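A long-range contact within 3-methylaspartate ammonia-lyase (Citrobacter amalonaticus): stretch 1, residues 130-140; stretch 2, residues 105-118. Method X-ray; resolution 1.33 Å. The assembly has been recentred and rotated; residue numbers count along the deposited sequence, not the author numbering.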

# COMPACT_ATOMS: atom_id res chain seq x y z
N VAL A 130 16.59 6.32 -11.41
CA VAL A 130 17.62 5.29 -11.37
C VAL A 130 18.56 5.55 -10.19
O VAL A 130 18.89 4.66 -9.42
CB VAL A 130 18.39 5.22 -12.69
CG1 VAL A 130 19.60 4.28 -12.57
CG2 VAL A 130 17.47 4.79 -13.79
N ARG A 131 19.00 6.80 -10.03
CA ARG A 131 19.84 7.13 -8.91
C ARG A 131 19.10 6.88 -7.60
O ARG A 131 19.67 6.41 -6.62
CB ARG A 131 20.27 8.58 -9.02
CG ARG A 131 21.20 8.81 -10.20
CD ARG A 131 21.66 10.23 -10.29
NE ARG A 131 20.84 11.17 -11.02
CZ ARG A 131 20.70 12.46 -10.67
NH1 ARG A 131 21.22 12.96 -9.53
NH2 ARG A 131 20.00 13.24 -11.44
N TYR A 132 17.80 7.18 -7.58
CA TYR A 132 16.98 6.94 -6.40
C TYR A 132 16.98 5.45 -6.04
O TYR A 132 17.29 5.08 -4.90
CB TYR A 132 15.56 7.42 -6.69
CG TYR A 132 14.60 7.51 -5.54
CD1 TYR A 132 14.94 8.14 -4.35
CD2 TYR A 132 13.29 7.02 -5.67
CE1 TYR A 132 14.02 8.26 -3.32
CE2 TYR A 132 12.36 7.16 -4.65
CZ TYR A 132 12.73 7.78 -3.47
OH TYR A 132 11.85 7.95 -2.43
N GLY A 133 16.65 4.59 -7.00
CA GLY A 133 16.60 3.17 -6.72
C GLY A 133 17.94 2.53 -6.42
O GLY A 133 18.05 1.72 -5.52
N LEU A 134 18.96 2.87 -7.20
CA LEU A 134 20.28 2.33 -6.94
C LEU A 134 20.76 2.70 -5.55
O LEU A 134 21.28 1.87 -4.82
CB LEU A 134 21.30 2.84 -7.96
CG LEU A 134 21.15 2.37 -9.39
CD1 LEU A 134 22.21 3.03 -10.25
CD2 LEU A 134 21.25 0.85 -9.51
N SER A 135 20.57 3.96 -5.18
CA SER A 135 21.06 4.42 -3.89
C SER A 135 20.31 3.75 -2.72
O SER A 135 20.90 3.45 -1.68
CB SER A 135 20.99 5.94 -3.81
OG SER A 135 19.66 6.39 -3.76
N GLN A 136 19.02 3.49 -2.89
CA GLN A 136 18.28 2.75 -1.87
C GLN A 136 18.90 1.37 -1.68
O GLN A 136 19.15 0.95 -0.57
CB GLN A 136 16.82 2.55 -2.26
CG GLN A 136 15.94 3.77 -2.26
CD GLN A 136 14.69 3.48 -3.05
OE1 GLN A 136 14.12 2.40 -2.92
NE2 GLN A 136 14.29 4.41 -3.90
N ALA A 137 19.13 0.68 -2.78
CA ALA A 137 19.68 -0.66 -2.70
C ALA A 137 21.10 -0.66 -2.13
O ALA A 137 21.47 -1.56 -1.39
CB ALA A 137 19.66 -1.33 -4.05
N LEU A 138 21.90 0.35 -2.47
CA LEU A 138 23.26 0.44 -1.97
C LEU A 138 23.29 0.72 -0.47
O LEU A 138 24.17 0.21 0.23
CB LEU A 138 24.06 1.49 -2.74
CG LEU A 138 24.36 1.05 -4.17
CD1 LEU A 138 24.70 2.25 -5.01
CD2 LEU A 138 25.49 0.01 -4.20
N LEU A 139 22.34 1.51 0.03
CA LEU A 139 22.23 1.76 1.45
C LEU A 139 21.83 0.48 2.16
O LEU A 139 22.39 0.10 3.18
CB LEU A 139 21.21 2.86 1.73
CG LEU A 139 21.01 3.17 3.22
CD1 LEU A 139 22.29 3.61 3.92
CD2 LEU A 139 19.93 4.23 3.40
N ASP A 140 20.84 -0.21 1.59
CA ASP A 140 20.39 -1.47 2.15
C ASP A 140 21.54 -2.48 2.12
O ASP A 140 21.67 -3.29 3.05
CB ASP A 140 19.18 -1.98 1.36
CG ASP A 140 18.33 -2.96 2.13
OD1 ASP A 140 18.13 -2.79 3.36
OD2 ASP A 140 17.78 -3.90 1.51
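Stretch 2, residues 105-118: DVDAFLPNARFFDK

Two helices that run antiparallel meet residue for residue in reversed order, with side chains of different size filling the space between them, and this pair is a compact example. Stretch 1 is helical throughout; stretch 2 enters as a loop and becomes a helix from L110. The helix axes approach to 9.5 Å, with their N-to-C directions at 165°, so ascending numbers in one meet descending numbers in the other: F109 lies opposite L139, A113 opposite S135 and D117 opposite R131.

In the loop, V106 makes a looser apolar contact, its CG1 4.3 Å from L138 CD2. F109, chi1 t, lays one ring face under L139, whose CB stands 4.0 Å from the ring centroid in a CH-pi contact; F109 CE1 also comes within 3.3 Å of S135 O. N112 places its CB 4.0 Å from L138 CD1, while its ND2 donates to a water that in turn donates to L138 O, bridging the helices. At A113 the CA atoms of A113 and S135 are 5.5 Å apart, the closest pairing in the register. One turn on, F116 meets two leucines, with CD2 3.8 Å from L138 CD1 and CD1 3.8 Å from L134 CD1. D117 closes the contact with a salt bridge, its OD1 accepting a hydrogen bond from R131 NH1 at 3.2 Å.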

# COMPACT_ATOMS: atom_id res chain seq x y z
N ASP A 105 32.33 -3.17 -3.78
CA ASP A 105 32.34 -3.27 -2.34
C ASP A 105 31.26 -2.38 -1.74
O ASP A 105 31.07 -1.25 -2.17
CB ASP A 105 33.70 -2.90 -1.76
CG ASP A 105 33.83 -3.36 -0.34
OD1 ASP A 105 33.45 -2.60 0.55
OD2 ASP A 105 34.25 -4.50 -0.04
N VAL A 106 30.56 -2.89 -0.72
CA VAL A 106 29.48 -2.16 -0.09
C VAL A 106 29.71 -1.94 1.40
O VAL A 106 28.79 -1.65 2.14
CB VAL A 106 28.09 -2.84 -0.33
CG1 VAL A 106 27.72 -2.76 -1.77
CG2 VAL A 106 28.10 -4.27 0.17
N ASP A 107 30.95 -2.07 1.87
CA ASP A 107 31.19 -1.82 3.28
C ASP A 107 30.81 -0.41 3.68
O ASP A 107 30.46 -0.16 4.82
CB ASP A 107 32.65 -2.07 3.65
CG ASP A 107 32.97 -3.53 3.76
OD1 ASP A 107 32.05 -4.38 3.66
OD2 ASP A 107 34.15 -3.93 3.96
N ALA A 108 30.92 0.52 2.73
CA ALA A 108 30.46 1.88 2.93
C ALA A 108 29.39 2.18 1.89
O ALA A 108 29.31 1.52 0.85
CB ALA A 108 31.61 2.86 2.82
N PHE A 109 28.62 3.22 2.17
CA PHE A 109 27.54 3.66 1.30
C PHE A 109 27.84 4.89 0.46
O PHE A 109 27.61 4.89 -0.75
CB PHE A 109 26.31 3.94 2.16
CG PHE A 109 25.20 4.67 1.44
CD1 PHE A 109 24.59 4.11 0.34
CD2 PHE A 109 24.75 5.89 1.91
CE1 PHE A 109 23.56 4.78 -0.30
CE2 PHE A 109 23.72 6.54 1.27
CZ PHE A 109 23.13 5.98 0.17
N LEU A 110 28.38 5.93 1.09
CA LEU A 110 28.50 7.22 0.42
C LEU A 110 29.33 7.23 -0.86
O LEU A 110 28.90 7.82 -1.84
CB LEU A 110 29.03 8.28 1.39
CG LEU A 110 27.98 9.19 2.02
CD1 LEU A 110 28.65 10.10 3.04
CD2 LEU A 110 27.25 10.03 0.97
N PRO A 111 30.52 6.63 -0.88
CA PRO A 111 31.30 6.62 -2.13
C PRO A 111 30.50 6.01 -3.28
O PRO A 111 30.50 6.55 -4.38
CB PRO A 111 32.55 5.81 -1.77
CG PRO A 111 32.69 5.97 -0.34
CD PRO A 111 31.27 6.01 0.22
N ASN A 112 29.81 4.90 -3.03
CA ASN A 112 29.01 4.30 -4.09
C ASN A 112 27.85 5.20 -4.52
O ASN A 112 27.54 5.33 -5.70
CB ASN A 112 28.44 2.96 -3.64
CG ASN A 112 29.49 1.88 -3.52
OD1 ASN A 112 30.54 1.95 -4.16
ND2 ASN A 112 29.17 0.84 -2.75
N ALA A 113 27.19 5.80 -3.54
CA ALA A 113 26.08 6.70 -3.85
C ALA A 113 26.55 7.87 -4.71
O ALA A 113 25.90 8.23 -5.69
CB ALA A 113 25.44 7.20 -2.58
N ARG A 114 27.69 8.46 -4.35
CA ARG A 114 28.25 9.56 -5.12
C ARG A 114 28.63 9.13 -6.53
O ARG A 114 28.38 9.85 -7.50
CB ARG A 114 29.47 10.14 -4.42
CG ARG A 114 29.14 11.01 -3.23
CD ARG A 114 30.35 11.80 -2.73
NE ARG A 114 31.29 10.93 -2.04
CZ ARG A 114 31.40 10.84 -0.72
NH1 ARG A 114 30.64 11.59 0.07
NH2 ARG A 114 32.28 10.00 -0.18
N PHE A 115 29.21 7.95 -6.66
CA PHE A 115 29.63 7.47 -7.96
C PHE A 115 28.45 7.42 -8.92
O PHE A 115 28.51 7.96 -10.01
CB PHE A 115 30.31 6.11 -7.87
CG PHE A 115 30.57 5.49 -9.21
CD1 PHE A 115 31.69 5.84 -9.94
CD2 PHE A 115 29.68 4.59 -9.76
CE1 PHE A 115 31.92 5.28 -11.17
CE2 PHE A 115 29.91 4.05 -11.00
CZ PHE A 115 31.04 4.39 -11.70
N PHE A 116 27.37 6.78 -8.50
CA PHE A 116 26.21 6.69 -9.38
C PHE A 116 25.47 7.99 -9.52
O PHE A 116 24.81 8.21 -10.53
CB PHE A 116 25.28 5.56 -8.93
CG PHE A 116 25.86 4.21 -9.17
CD1 PHE A 116 25.95 3.70 -10.45
CD2 PHE A 116 26.39 3.47 -8.13
CE1 PHE A 116 26.53 2.47 -10.68
CE2 PHE A 116 26.98 2.23 -8.37
CZ PHE A 116 27.04 1.74 -9.64
N ASP A 117 25.59 8.88 -8.54
CA ASP A 117 24.87 10.14 -8.62
C ASP A 117 25.44 11.06 -9.69
O ASP A 117 24.72 11.93 -10.18
CB ASP A 117 24.87 10.88 -7.29
CG ASP A 117 23.62 11.70 -7.09
OD1 ASP A 117 22.50 11.15 -7.28
OD2 ASP A 117 23.68 12.89 -6.75
N LYS A 118 26.72 10.87 -10.03
CA LYS A 118 27.43 11.73 -10.99
C LYS A 118 27.79 11.03 -12.30
O LYS A 118 28.36 11.64 -13.21
CB LYS A 118 28.71 12.25 -10.34
CG LYS A 118 28.49 13.24 -9.22
CD LYS A 118 28.28 12.59 -7.88
CE LYS A 118 28.87 13.42 -6.77
NZ LYS A 118 28.74 14.90 -7.07
O HOH W 1 27.03 0.72 -0.77